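WipB (PDB 5NNY) is an effector delivered into host cells, a Ser/Thr phosphatase that targets the lysosomal nutrient sensing machinery, and is represented here by its phosphatase domain. Local coordinates at residues 39-44 with 69-74; 46-51 with 101-106; 191-196 with 215-220; 202-207 with 238-243. All coordinates share one frame; numbering follows the deposited sequence.

Interaction 1: residues 39-44 with 69-74; sequences AEIYTL and EEIKKQ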
loop_
_atom_site.group_PDB
_atom_site.type_symbol
_atom_site.label_atom_id
_atom_site.label_comp_id
_atom_site.label_asym_id
_atom_site.label_seq_id
_atom_site.Cartn_x
_atom_site.Cartn_y
_atom_site.Cartn_z
ATOM N N ALA A 39 -3.765 -17.093 12.788
ATOM C CA ALA A 39 -3.525 -16.208 13.928
ATOM C C ALA A 39 -2.350 -16.702 14.771
ATOM O O ALA A 39 -1.550 -15.894 15.264
ATOM C CB ALA A 39 -4.782 -16.083 14.790
ATOM N N GLU A 40 -2.243 -18.026 14.956
ATOM C CA GLU A 40 -1.112 -18.602 15.691
ATOM C C GLU A 40 0.224 -18.274 15.029
ATOM O O GLU A 40 1.196 -17.917 15.708
ATOM C CB GLU A 40 -1.256 -20.130 15.793
ATOM C CG GLU A 40 -0.251 -20.733 16.788
ATOM C CD GLU A 40 -0.498 -22.183 17.085
ATOM O OE1 GLU A 40 -1.579 -22.703 16.714
ATOM O OE2 GLU A 40 0.410 -22.798 17.689
ATOM N N ILE A 41 0.316 -18.461 13.711
ATOM C CA ILE A 41 1.557 -18.132 13.011
ATOM C C ILE A 41 1.833 -16.643 13.133
ATOM O O ILE A 41 2.965 -16.227 13.409
ATOM C CB ILE A 41 1.474 -18.577 11.535
ATOM C CG1 ILE A 41 1.598 -20.113 11.422
ATOM C CG2 ILE A 41 2.548 -17.875 10.696
ATOM C CD1 ILE A 41 1.304 -20.670 10.025
ATOM N N TYR A 42 0.791 -15.817 12.952
ATOM C CA TYR A 42 0.975 -14.373 12.992
ATOM C C TYR A 42 1.512 -13.904 14.338
ATOM O O TYR A 42 2.274 -12.929 14.393
ATOM C CB TYR A 42 -0.340 -13.632 12.651
ATOM C CG TYR A 42 -0.026 -12.175 12.446
ATOM C CD1 TYR A 42 0.653 -11.763 11.305
ATOM C CD2 TYR A 42 -0.303 -11.226 13.431
ATOM C CE1 TYR A 42 1.028 -10.426 11.126
ATOM C CE2 TYR A 42 0.058 -9.884 13.255
ATOM C CZ TYR A 42 0.740 -9.501 12.106
ATOM O OH TYR A 42 1.112 -8.176 11.922
ATOM N N THR A 43 1.170 -14.589 15.433
ATOM C CA THR A 43 1.595 -14.142 16.758
ATOM C C THR A 43 2.632 -15.070 17.377
ATOM O O THR A 43 2.803 -15.076 18.595
ATOM C CB THR A 43 0.397 -13.961 17.697
ATOM O OG1 THR A 43 -0.313 -15.193 17.868
ATOM C CG2 THR A 43 -0.559 -12.932 17.119
ATOM N N LEU A 44 3.334 -15.845 16.550
ATOM C CA LEU A 44 4.429 -16.672 17.045
ATOM C C LEU A 44 5.434 -15.794 17.780
ATOM O O LEU A 44 5.908 -14.807 17.212
ATOM C CB LEU A 44 5.133 -17.392 15.894
ATOM C CG LEU A 44 4.513 -18.661 15.308
ATOM C CD1 LEU A 44 5.227 -19.087 14.022
ATOM C CD2 LEU A 44 4.575 -19.766 16.338
ATOM N N GLU A 69 11.787 -21.148 7.117
ATOM C CA GLU A 69 11.275 -22.061 6.096
ATOM C C GLU A 69 10.034 -22.799 6.584
ATOM O O GLU A 69 9.063 -22.955 5.836
ATOM C CB GLU A 69 12.351 -23.075 5.687
ATOM C CG GLU A 69 13.626 -22.489 5.072
ATOM C CD GLU A 69 13.552 -22.273 3.568
ATOM O OE1 GLU A 69 12.436 -22.301 3.003
ATOM O OE2 GLU A 69 14.623 -22.081 2.950
ATOM N N GLU A 70 10.054 -23.286 7.829
ATOM C CA GLU A 70 8.896 -24.026 8.329
ATOM C C GLU A 70 7.674 -23.124 8.457
ATOM O O GLU A 70 6.553 -23.543 8.145
ATOM C CB GLU A 70 9.217 -24.686 9.669
ATOM C CG GLU A 70 10.579 -25.406 9.730
ATOM C CD GLU A 70 10.779 -26.527 8.703
ATOM O OE1 GLU A 70 10.389 -26.383 7.526
ATOM O OE2 GLU A 70 11.365 -27.566 9.077
ATOM N N ILE A 71 7.871 -21.880 8.905
ATOM C CA ILE A 71 6.760 -20.923 8.969
ATOM C C ILE A 71 6.225 -20.652 7.570
ATOM O O ILE A 71 5.007 -20.637 7.334
ATOM C CB ILE A 71 7.224 -19.612 9.639
ATOM C CG1 ILE A 71 7.408 -19.805 11.151
ATOM C CG2 ILE A 71 6.261 -18.447 9.288
ATOM C CD1 ILE A 71 8.338 -18.732 11.821
ATOM N N LYS A 72 7.136 -20.428 6.624
ATOM C CA LYS A 72 6.760 -20.034 5.273
ATOM C C LYS A 72 5.948 -21.122 4.582
ATOM O O LYS A 72 4.919 -20.843 3.954
ATOM C CB LYS A 72 8.014 -19.709 4.464
ATOM C CG LYS A 72 7.763 -19.392 2.988
ATOM C CD LYS A 72 9.101 -19.182 2.282
ATOM C CE LYS A 72 9.000 -19.281 0.774
ATOM N NZ LYS A 72 10.343 -19.252 0.118
ATOM N N LYS A 73 6.396 -22.374 4.669
ATOM C CA LYS A 73 5.655 -23.416 3.969
ATOM C C LYS A 73 4.259 -23.584 4.564
ATOM O O LYS A 73 3.287 -23.754 3.826
ATOM C CB LYS A 73 6.445 -24.731 3.969
ATOM C CG LYS A 73 6.472 -25.465 5.279
ATOM C CD LYS A 73 7.684 -26.377 5.389
ATOM C CE LYS A 73 7.729 -27.413 4.286
ATOM N NZ LYS A 73 8.642 -28.537 4.650
ATOM N N GLN A 74 4.122 -23.490 5.892
ATOM C CA GLN A 74 2.792 -23.649 6.466
ATOM C C GLN A 74 1.929 -22.431 6.169
ATOM O O GLN A 74 0.724 -22.567 5.905
ATOM C CB GLN A 74 2.834 -23.909 7.979
ATOM C CG GLN A 74 1.402 -24.264 8.440
ATOM C CD GLN A 74 1.203 -24.541 9.918
ATOM O OE1 GLN A 74 2.072 -24.319 10.751
ATOM N NE2 GLN A 74 0.027 -25.048 10.243
#
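I41 and L44 meet I71 and Q74 in a small apolar helix-to-helix contact. It joins the C-terminal end of helix 32-42 to the middle of helix 64-79; the second of these helices lies in a region predicted to be coiled coil. The two helices belong to the helical part beside the central sheet of this phosphoesterase fold. The tight part is built round I71, whose backbone comes within 7.2 Å of I41, measured CA to CA. The two isoleucines slide past each other in opposite directions, and CG2 of I41 lies 4.0 Å from CG2 of I71. Each CG2 points away from its own backbone N, and each CG1 lies beside that N (chi1 -74° in I41, -73° in I71). L44 has left the helix and reaches I71 tip to tip. Its CD1 is 3.7 Å from CG1 of I71 and 3.8 Å from CD1 of I71. F107 of helix 105-117 also packs on I41, and L47 lies against I71, which closes this side further.

The outer part is looser. The I41 side chain slants across the extended chain of Q74, and its CD1 is 3.8 Å from OE1 of Q74. This is a van der Waals contact with a polar group, and no hydrogen bond crosses between the segments. Q74 is itself partly exposed, so this is the side nearer solvent.

The end of helix 32-42 is held by its own polar bonds. The carbonyl oxygen of A39 takes two donors from T43 on opposite faces of its plane: the backbone N, and OG1 at 3.0 Å from A39 O.

Interaction 2: residues 46-51 with 101-106; sequences ELQADY and RGVIDY
L47 and V103 bring the two backbones together, with their CA atoms 6.5 Å apart. L47 ends a short 3-10 turn, and the chain then runs on as a loop. V103 sits in the loop that leads into helix 105-117. No direct hydrogen bond joins the segments. A water bridges them instead. It donates to L47 O at 2.8 Å and to V103 O at 2.6 Å, so it serves both carbonyls at once.

The side chains meet on V103. Its CG1 is anti to the backbone N (chi1 173°) and packs on L47, 3.6 Å from CB of L47 and 3.5 Å from O of L47. The two side chains cross at about a right angle. The other branch, CG2, lies 4.0 Å from NE2 of Q48. The Q48 chain is bent at chi2 (-50°), which brings its amide back over V103. The amide is held by the preceding turn: NE2 donates to L44 O and Y42 O. The hydroxyl of Y42 in turn bonds to V103 N, so Y42 holds both segments.

Strand 90-93, helix 105-117 and strand 121-125 form a beta-alpha-beta crossover, and V103 lies in its first connection. R101 and G102, just before it, are consistent with the end of the GD...DRG signature of calcineurin-like phosphatases, whose motifs build the metal site in relatives.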
loop_
_atom_site.group_PDB
_atom_site.type_symbol
_atom_site.label_atom_id
_atom_site.label_comp_id
_atom_site.label_asym_id
_atom_site.label_seq_id
_atom_site.Cartn_x
_atom_site.Cartn_y
_atom_site.Cartn_z
ATOM N N GLU A 46 8.565 -16.093 18.246
ATOM C CA GLU A 46 9.834 -15.929 17.554
ATOM C C GLU A 46 9.766 -14.901 16.434
ATOM O O GLU A 46 10.820 -14.448 15.979
ATOM C CB GLU A 46 10.311 -17.275 16.998
ATOM C CG GLU A 46 9.316 -17.920 16.059
ATOM C CD GLU A 46 9.873 -19.170 15.380
ATOM O OE1 GLU A 46 9.057 -19.970 14.868
ATOM O OE2 GLU A 46 11.109 -19.339 15.367
ATOM N N LEU A 47 8.565 -14.485 16.019
ATOM C CA LEU A 47 8.402 -13.470 14.985
ATOM C C LEU A 47 8.106 -12.073 15.527
ATOM O O LEU A 47 7.914 -11.154 14.724
ATOM C CB LEU A 47 7.277 -13.859 14.013
ATOM C CG LEU A 47 7.458 -15.133 13.183
ATOM C CD1 LEU A 47 6.207 -15.358 12.302
ATOM C CD2 LEU A 47 8.671 -15.014 12.295
ATOM N N GLN A 48 8.052 -11.886 16.842
ATOM C CA GLN A 48 7.633 -10.616 17.425
ATOM C C GLN A 48 8.840 -9.728 17.721
ATOM O O GLN A 48 9.750 -10.118 18.466
ATOM C CB GLN A 48 6.814 -10.835 18.704
ATOM C CG GLN A 48 5.628 -11.790 18.547
ATOM C CD GLN A 48 4.761 -11.441 17.358
ATOM O OE1 GLN A 48 4.233 -10.322 17.277
ATOM N NE2 GLN A 48 4.597 -12.396 16.425
ATOM N N ALA A 49 8.849 -8.536 17.136
ATOM C CA ALA A 49 9.873 -7.571 17.501
ATOM C C ALA A 49 9.550 -6.960 18.864
ATOM O O ALA A 49 8.417 -7.018 19.342
ATOM C CB ALA A 49 9.989 -6.480 16.435
ATOM N N ASP A 50 10.571 -6.370 19.496
ATOM C CA ASP A 50 10.403 -5.729 20.809
ATOM C C ASP A 50 9.836 -6.698 21.842
ATOM O O ASP A 50 9.094 -6.293 22.740
ATOM C CB ASP A 50 9.506 -4.492 20.707
ATOM C CG ASP A 50 9.996 -3.501 19.674
ATOM O OD1 ASP A 50 11.222 -3.269 19.611
ATOM O OD2 ASP A 50 9.156 -2.955 18.925
ATOM N N TYR A 51 10.150 -7.991 21.698
ATOM C CA TYR A 51 9.673 -9.036 22.607
ATOM C C TYR A 51 10.768 -9.427 23.599
ATOM O O TYR A 51 10.638 -9.185 24.806
ATOM C CB TYR A 51 9.152 -10.243 21.781
ATOM C CG TYR A 51 8.649 -11.429 22.591
ATOM C CD1 TYR A 51 7.584 -11.296 23.486
ATOM C CD2 TYR A 51 9.223 -12.687 22.438
ATOM C CE1 TYR A 51 7.138 -12.382 24.219
ATOM C CE2 TYR A 51 8.781 -13.777 23.165
ATOM C CZ TYR A 51 7.748 -13.617 24.059
ATOM O OH TYR A 51 7.325 -14.716 24.770
ATOM N N ARG A 101 4.568 -1.550 11.134
ATOM C CA ARG A 101 4.813 -2.172 12.437
ATOM C C ARG A 101 4.522 -3.672 12.472
ATOM O O ARG A 101 5.003 -4.353 13.393
ATOM C CB ARG A 101 3.968 -1.483 13.507
ATOM C CG ARG A 101 4.525 -0.132 13.911
ATOM C CD ARG A 101 3.482 0.792 14.510
ATOM N NE ARG A 101 4.014 1.523 15.660
ATOM C CZ ARG A 101 4.870 2.543 15.596
ATOM N NH1 ARG A 101 5.285 3.125 16.716
ATOM N NH2 ARG A 101 5.321 2.979 14.424
ATOM N N GLY A 102 3.773 -4.194 11.505
ATOM C CA GLY A 102 3.401 -5.602 11.514
ATOM C C GLY A 102 4.596 -6.540 11.373
ATOM O O GLY A 102 5.761 -6.129 11.286
ATOM N N VAL A 103 4.288 -7.843 11.331
ATOM C CA VAL A 103 5.314 -8.866 11.567
ATOM C C VAL A 103 6.261 -8.995 10.376
ATOM O O VAL A 103 7.489 -9.010 10.544
ATOM C CB VAL A 103 4.665 -10.218 11.913
ATOM C CG1 VAL A 103 5.731 -11.287 11.975
ATOM C CG2 VAL A 103 3.948 -10.132 13.230
ATOM N N ILE A 104 5.719 -9.207 9.176
ATOM C CA ILE A 104 6.567 -9.404 8.000
ATOM C C ILE A 104 5.741 -9.174 6.747
ATOM O O ILE A 104 4.612 -9.663 6.632
ATOM C CB ILE A 104 7.231 -10.807 7.994
ATOM C CG1 ILE A 104 8.324 -10.888 6.911
ATOM C CG2 ILE A 104 6.200 -11.934 7.880
ATOM C CD1 ILE A 104 9.239 -12.116 7.073
ATOM N N ASP A 105 6.323 -8.434 5.797
ATOM C CA ASP A 105 5.576 -8.050 4.598
ATOM C C ASP A 105 5.208 -9.237 3.731
ATOM O O ASP A 105 4.254 -9.142 2.953
ATOM C CB ASP A 105 6.360 -7.045 3.759
ATOM C CG ASP A 105 6.254 -5.635 4.302
ATOM O OD1 ASP A 105 5.297 -5.380 5.073
ATOM O OD2 ASP A 105 7.156 -4.803 3.984
ATOM N N TYR A 106 5.941 -10.346 3.843
ATOM C CA TYR A 106 5.606 -11.543 3.078
ATOM C C TYR A 106 4.151 -11.947 3.271
ATOM O O TYR A 106 3.509 -12.422 2.332
ATOM C CB TYR A 106 6.516 -12.700 3.498
ATOM C CG TYR A 106 6.422 -13.902 2.591
ATOM C CD1 TYR A 106 7.059 -13.905 1.362
ATOM C CD2 TYR A 106 5.671 -15.034 2.962
ATOM C CE1 TYR A 106 6.969 -15.005 0.519
ATOM C CE2 TYR A 106 5.579 -16.144 2.120
ATOM C CZ TYR A 106 6.236 -16.117 0.909
ATOM O OH TYR A 106 6.169 -17.193 0.065
HETATM O O HOH W 1 8.906 -9.485 12.701
#

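Interaction 3: residues 191-196 with 215-220; sequences KIISYS and NHIRGL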
loop_
_atom_site.group_PDB
_atom_site.type_symbol
_atom_site.label_atom_id
_atom_site.label_comp_id
_atom_site.label_asym_id
_atom_site.label_seq_id
_atom_site.Cartn_x
_atom_site.Cartn_y
_atom_site.Cartn_z
ATOM N N LYS A 191 -2.914 3.175 -6.874
ATOM C CA LYS A 191 -3.501 4.428 -7.342
ATOM C C LYS A 191 -3.009 5.525 -6.414
ATOM O O LYS A 191 -2.869 5.305 -5.217
ATOM C CB LYS A 191 -5.037 4.394 -7.324
ATOM C CG LYS A 191 -5.648 3.230 -8.077
ATOM C CD LYS A 191 -6.335 3.698 -9.329
ATOM C CE LYS A 191 -7.234 2.620 -9.918
ATOM N NZ LYS A 191 -8.590 2.640 -9.288
ATOM N N ILE A 192 -2.730 6.705 -6.977
ATOM C CA ILE A 192 -2.388 7.846 -6.127
ATOM C C ILE A 192 -3.614 8.303 -5.354
ATOM O O ILE A 192 -3.573 8.499 -4.134
ATOM C CB ILE A 192 -1.818 9.015 -6.952
ATOM C CG1 ILE A 192 -0.660 8.589 -7.838
ATOM C CG2 ILE A 192 -1.365 10.140 -6.026
ATOM C CD1 ILE A 192 -0.111 9.747 -8.649
ATOM N N ILE A 193 -4.713 8.517 -6.069
ATOM C CA ILE A 193 -5.986 8.884 -5.476
ATOM C C ILE A 193 -7.043 8.060 -6.204
ATOM O O ILE A 193 -6.806 7.524 -7.290
ATOM C CB ILE A 193 -6.298 10.399 -5.582
ATOM C CG1 ILE A 193 -6.193 10.866 -7.035
ATOM C CG2 ILE A 193 -5.379 11.220 -4.687
ATOM C CD1 ILE A 193 -6.583 12.306 -7.246
ATOM N N SER A 194 -8.224 7.961 -5.595
ATOM C CA SER A 194 -9.317 7.187 -6.176
ATOM C C SER A 194 -10.640 7.874 -5.857
ATOM O O SER A 194 -10.668 8.936 -5.222
ATOM C CB SER A 194 -9.293 5.743 -5.673
ATOM O OG SER A 194 -10.224 4.975 -6.418
ATOM N N TYR A 195 -11.749 7.263 -6.295
ATOM C CA TYR A 195 -13.043 7.905 -6.081
ATOM C C TYR A 195 -14.192 6.907 -6.182
ATOM O O TYR A 195 -14.081 5.837 -6.790
ATOM C CB TYR A 195 -13.261 9.062 -7.072
ATOM C CG TYR A 195 -13.301 8.604 -8.509
ATOM C CD1 TYR A 195 -14.465 8.070 -9.053
ATOM C CD2 TYR A 195 -12.173 8.699 -9.318
ATOM C CE1 TYR A 195 -14.498 7.627 -10.352
ATOM C CE2 TYR A 195 -12.192 8.264 -10.617
ATOM C CZ TYR A 195 -13.361 7.739 -11.133
ATOM O OH TYR A 195 -13.377 7.298 -12.431
ATOM N N SER A 196 -15.316 7.297 -5.585
ATOM C CA SER A 196 -16.613 6.683 -5.828
ATOM C C SER A 196 -17.526 7.783 -6.344
ATOM O O SER A 196 -17.626 8.846 -5.727
ATOM C CB SER A 196 -17.193 6.058 -4.557
ATOM O OG SER A 196 -18.501 5.567 -4.810
ATOM N N ASN A 215 -6.797 21.225 -4.626
ATOM C CA ASN A 215 -5.543 21.831 -5.054
ATOM C C ASN A 215 -4.491 20.760 -5.336
ATOM O O ASN A 215 -3.695 20.901 -6.267
ATOM C CB ASN A 215 -5.038 22.818 -3.999
ATOM C CG ASN A 215 -5.094 22.255 -2.589
ATOM O OD1 ASN A 215 -6.132 21.761 -2.144
ATOM N ND2 ASN A 215 -3.959 22.316 -1.873
ATOM N N HIS A 216 -4.472 19.689 -4.537
ATOM C CA HIS A 216 -3.537 18.591 -4.795
ATOM C C HIS A 216 -3.844 17.906 -6.120
ATOM O O HIS A 216 -2.932 17.546 -6.874
ATOM C CB HIS A 216 -3.587 17.555 -3.664
ATOM C CG HIS A 216 -3.042 18.041 -2.364
ATOM N ND1 HIS A 216 -3.804 18.723 -1.440
ATOM C CD2 HIS A 216 -1.797 17.951 -1.833
ATOM C CE1 HIS A 216 -3.057 19.026 -0.392
ATOM N NE2 HIS A 216 -1.836 18.565 -0.605
ATOM N N ILE A 217 -5.125 17.677 -6.404
ATOM C CA ILE A 217 -5.503 17.008 -7.646
ATOM C C ILE A 217 -5.116 17.865 -8.842
ATOM O O ILE A 217 -4.615 17.363 -9.856
ATOM C CB ILE A 217 -7.011 16.676 -7.618
ATOM C CG1 ILE A 217 -7.312 15.835 -6.388
ATOM C CG2 ILE A 217 -7.456 15.972 -8.904
ATOM C CD1 ILE A 217 -8.800 15.599 -6.156
ATOM N N ARG A 218 -5.298 19.179 -8.727
ATOM C CA ARG A 218 -4.856 20.077 -9.789
ATOM C C ARG A 218 -3.345 20.012 -9.965
ATOM O O ARG A 218 -2.841 20.012 -11.095
ATOM C CB ARG A 218 -5.316 21.508 -9.481
ATOM C CG ARG A 218 -4.968 22.529 -10.563
ATOM C CD ARG A 218 -5.293 23.955 -10.118
ATOM N NE ARG A 218 -6.731 24.151 -9.957
ATOM C CZ ARG A 218 -7.532 24.558 -10.937
ATOM N NH1 ARG A 218 -7.025 24.815 -12.137
ATOM N NH2 ARG A 218 -8.832 24.706 -10.721
ATOM N N GLY A 219 -2.603 19.964 -8.859
ATOM C CA GLY A 219 -1.160 19.840 -8.961
ATOM C C GLY A 219 -0.734 18.529 -9.597
ATOM O O GLY A 219 0.229 18.490 -10.367
ATOM N N LEU A 220 -1.442 17.442 -9.277
ATOM C CA LEU A 220 -1.121 16.141 -9.856
ATOM C C LEU A 220 -1.381 16.136 -11.357
ATOM O O LEU A 220 -0.569 15.632 -12.137
ATOM C CB LEU A 220 -1.929 15.033 -9.163
ATOM C CG LEU A 220 -1.566 14.729 -7.699
ATOM C CD1 LEU A 220 -2.654 13.963 -6.975
ATOM C CD2 LEU A 220 -0.251 13.922 -7.649
#
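I193 reaches across to I217 and L220, and its side chain carries most of the contact. At CB the chain branches. CG1 takes the crowded position between the backbone N and the carbonyl carbon (chi1 54°), while CG2 is turned away from the carbonyl carbon. Neither CB, CG1 nor CG2 comes within 4.2 Å of the helix segment. The chain is extended at chi2 (176°), and the work is left to CD1. This methyl lies 3.7 Å from CG1 of I217, and CG2 and CD1 of I217 follow at 4.1 Å from it. It therefore rests against both branches of I217, and the two side chains cross at a slant. The same CD1 is 4.3 Å from CD1 of L220.

L220 CD1 is a shared surface. In one of the two conformers of I192, its CG2 also lies 4.1 Å from CD1 of L220, and the side chains slide past each other in opposite directions. The second conformer makes this pair less certain. All four residues are buried, and the contact is wholly apolar.

I192 has helical backbone angles, which breaks the strand here, and N244 of helix 233-253 bonds on both sides of the break. OD1 accepts from I192 N, and ND2 donates to I193 O.

Strand 190-198 lies inside the mixed sheet, between strands 121-125 and 203-208, and helix 214-224 packs on it through these residues. Helix 233-253 comes in through F247, which touches I192, while helix 280-286 meets I192 and L220 with T284.

Interaction 4: residues 202-207 with 238-243; sequences NEIKVF and KTIDAI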
loop_
_atom_site.group_PDB
_atom_site.type_symbol
_atom_site.label_atom_id
_atom_site.label_comp_id
_atom_site.label_asym_id
_atom_site.label_seq_id
_atom_site.Cartn_x
_atom_site.Cartn_y
_atom_site.Cartn_z
ATOM N N ASN A 202 -24.432 14.307 -9.024
ATOM C CA ASN A 202 -23.312 15.223 -9.197
ATOM C C ASN A 202 -22.498 15.281 -7.901
ATOM O O ASN A 202 -22.200 16.347 -7.368
ATOM C CB ASN A 202 -23.808 16.618 -9.614
ATOM C CG ASN A 202 -22.683 17.560 -9.989
ATOM O OD1 ASN A 202 -21.633 17.134 -10.468
ATOM N ND2 ASN A 202 -22.895 18.851 -9.759
ATOM N N GLU A 203 -22.175 14.105 -7.377
ATOM C CA GLU A 203 -21.442 13.968 -6.127
ATOM C C GLU A 203 -20.300 12.980 -6.311
ATOM O O GLU A 203 -20.434 11.997 -7.045
ATOM C CB GLU A 203 -22.386 13.520 -4.994
ATOM C CG GLU A 203 -21.752 13.409 -3.613
ATOM C CD GLU A 203 -21.183 12.017 -3.315
ATOM O OE1 GLU A 203 -21.380 11.080 -4.129
ATOM O OE2 GLU A 203 -20.530 11.862 -2.256
ATOM N N ILE A 204 -19.176 13.241 -5.643
ATOM C CA ILE A 204 -18.018 12.355 -5.734
ATOM C C ILE A 204 -17.357 12.248 -4.365
ATOM O O ILE A 204 -17.294 13.226 -3.611
ATOM C CB ILE A 204 -17.040 12.836 -6.822
ATOM C CG1 ILE A 204 -15.934 11.800 -7.067
ATOM C CG2 ILE A 204 -16.463 14.228 -6.472
ATOM C CD1 ILE A 204 -14.959 12.219 -8.154
ATOM N N LYS A 205 -16.937 11.031 -4.014
ATOM C CA LYS A 205 -16.130 10.777 -2.831
ATOM C C LYS A 205 -14.717 10.489 -3.321
ATOM O O LYS A 205 -14.526 9.567 -4.117
ATOM C CB LYS A 205 -16.648 9.585 -2.028
ATOM C CG LYS A 205 -18.087 9.680 -1.570
ATOM C CD LYS A 205 -18.449 8.482 -0.692
ATOM C CE LYS A 205 -19.936 8.157 -0.800
ATOM N NZ LYS A 205 -20.381 7.210 0.267
ATOM N N VAL A 206 -13.742 11.267 -2.860
ATOM C CA VAL A 206 -12.340 11.105 -3.259
ATOM C C VAL A 206 -11.598 10.417 -2.120
ATOM O O VAL A 206 -11.707 10.836 -0.961
ATOM C CB VAL A 206 -11.691 12.455 -3.623
ATOM C CG1 VAL A 206 -10.168 12.326 -3.735
ATOM C CG2 VAL A 206 -12.269 12.958 -4.949
ATOM N N PHE A 207 -10.859 9.355 -2.449
ATOM C CA PHE A 207 -10.087 8.575 -1.486
ATOM C C PHE A 207 -8.604 8.834 -1.684
ATOM O O PHE A 207 -8.116 8.903 -2.814
ATOM C CB PHE A 207 -10.350 7.067 -1.614
ATOM C CG PHE A 207 -11.782 6.660 -1.323
ATOM C CD1 PHE A 207 -12.731 6.656 -2.326
ATOM C CD2 PHE A 207 -12.157 6.269 -0.049
ATOM C CE1 PHE A 207 -14.045 6.275 -2.063
ATOM C CE2 PHE A 207 -13.464 5.885 0.225
ATOM C CZ PHE A 207 -14.409 5.890 -0.781
ATOM N N LYS A 238 -13.051 12.018 -14.372
ATOM C CA LYS A 238 -12.287 11.835 -15.600
ATOM C C LYS A 238 -10.856 12.329 -15.427
ATOM O O LYS A 238 -9.906 11.703 -15.914
ATOM C CB LYS A 238 -12.976 12.564 -16.753
ATOM C CG LYS A 238 -12.044 12.986 -17.864
ATOM N N THR A 239 -10.684 13.438 -14.713
ATOM C CA THR A 239 -9.342 13.945 -14.434
ATOM C C THR A 239 -8.558 12.957 -13.576
ATOM O O THR A 239 -7.354 12.760 -13.785
ATOM C CB THR A 239 -9.444 15.302 -13.735
ATOM O OG1 THR A 239 -10.173 16.206 -14.569
ATOM C CG2 THR A 239 -8.039 15.888 -13.430
ATOM N N ILE A 240 -9.222 12.336 -12.595
ATOM C CA ILE A 240 -8.520 11.427 -11.691
ATOM C C ILE A 240 -8.090 10.179 -12.452
ATOM O O ILE A 240 -6.960 9.699 -12.301
ATOM C CB ILE A 240 -9.401 11.111 -10.464
ATOM C CG1 ILE A 240 -9.600 12.372 -9.601
ATOM C CG2 ILE A 240 -8.821 9.974 -9.618
ATOM C CD1 ILE A 240 -10.635 12.169 -8.481
ATOM N N ASP A 241 -8.970 9.680 -13.331
ATOM C CA ASP A 241 -8.632 8.591 -14.247
ATOM C C ASP A 241 -7.379 8.908 -15.060
ATOM O O ASP A 241 -6.502 8.050 -15.229
ATOM C CB ASP A 241 -9.810 8.334 -15.200
ATOM C CG ASP A 241 -10.990 7.664 -14.526
ATOM O OD1 ASP A 241 -10.850 7.173 -13.385
ATOM O OD2 ASP A 241 -12.079 7.631 -15.143
ATOM N N ALA A 242 -7.291 10.130 -15.590
ATOM C CA ALA A 242 -6.130 10.516 -16.385
ATOM C C ALA A 242 -4.867 10.552 -15.534
ATOM O O ALA A 242 -3.796 10.108 -15.974
ATOM C CB ALA A 242 -6.371 11.876 -17.043
ATOM N N ILE A 243 -4.973 11.084 -14.317
ATOM C CA ILE A 243 -3.834 11.090 -13.409
ATOM C C ILE A 243 -3.374 9.665 -13.123
ATOM O O ILE A 243 -2.181 9.367 -13.178
ATOM C CB ILE A 243 -4.181 11.848 -12.119
ATOM C CG1 ILE A 243 -4.291 13.339 -12.421
ATOM C CG2 ILE A 243 -3.106 11.617 -11.045
ATOM C CD1 ILE A 243 -5.143 14.108 -11.422
#
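I240 places one methyl against V206 and I204 in a small, buried helix-on-sheet contact of the phosphoesterase fold. Helix 233-253 here packs on strand 203-208 of the mixed central sheet. The first shell is apolar. CD1 of I240 is 4.0 Å from CG2 of V206 and 4.3 Å from CD1 of I204. I240 and V206 cross at a slant. CG1 of I240 lies beside the backbone N (chi1 -67°) and the chain is extended beyond it (chi2 172°), so CD1 is the part that reaches the strand. CG2 of V206 also lies beside its own backbone N, and this is the branch that touches.

Next come the neighbours that frame these residues. I193 and Y195 of strand 190-198 pack on I240, and I302 of strand 301-306 packs on V206. The backbones of I204 and V206 are bonded to T303, which fixes this strand against the edge strand of the sheet. On the helix, I243 turns to I217 and L220 of helix 214-224.

Further out, polar groups set the ends. The chain enters strand 203-208 through a G1 beta bulge, in which N202 and E203 both face D198. The amide of N202 links three places: ND2 donates to K299 O, just before strand 301-306, and OD1 accepts from A233 N at the start of helix 233-253.

The four contacts form two pairs on opposite sides of the chain's centre. Interactions 1 and 2 have centres about 11 Å apart and touch, with I71 CD1 packed 3.4 Å from E46 OE1. Both lie beside the central sheet, among helices 32-42, 64-79 and 105-117 and their loops. Interactions 3 and 4 have centres about 7 Å apart and meet on neighbouring strands of one sheet. S194 O is 2.8 Å from F207 N, and Y195 OH is 2.7 Å from D241 OD1. The pairs do not touch: the nearest atoms of interactions 2 and 3 are about 17 Å apart. Segment 101-106 contains R101-G102, the end of the probable metal-site signature.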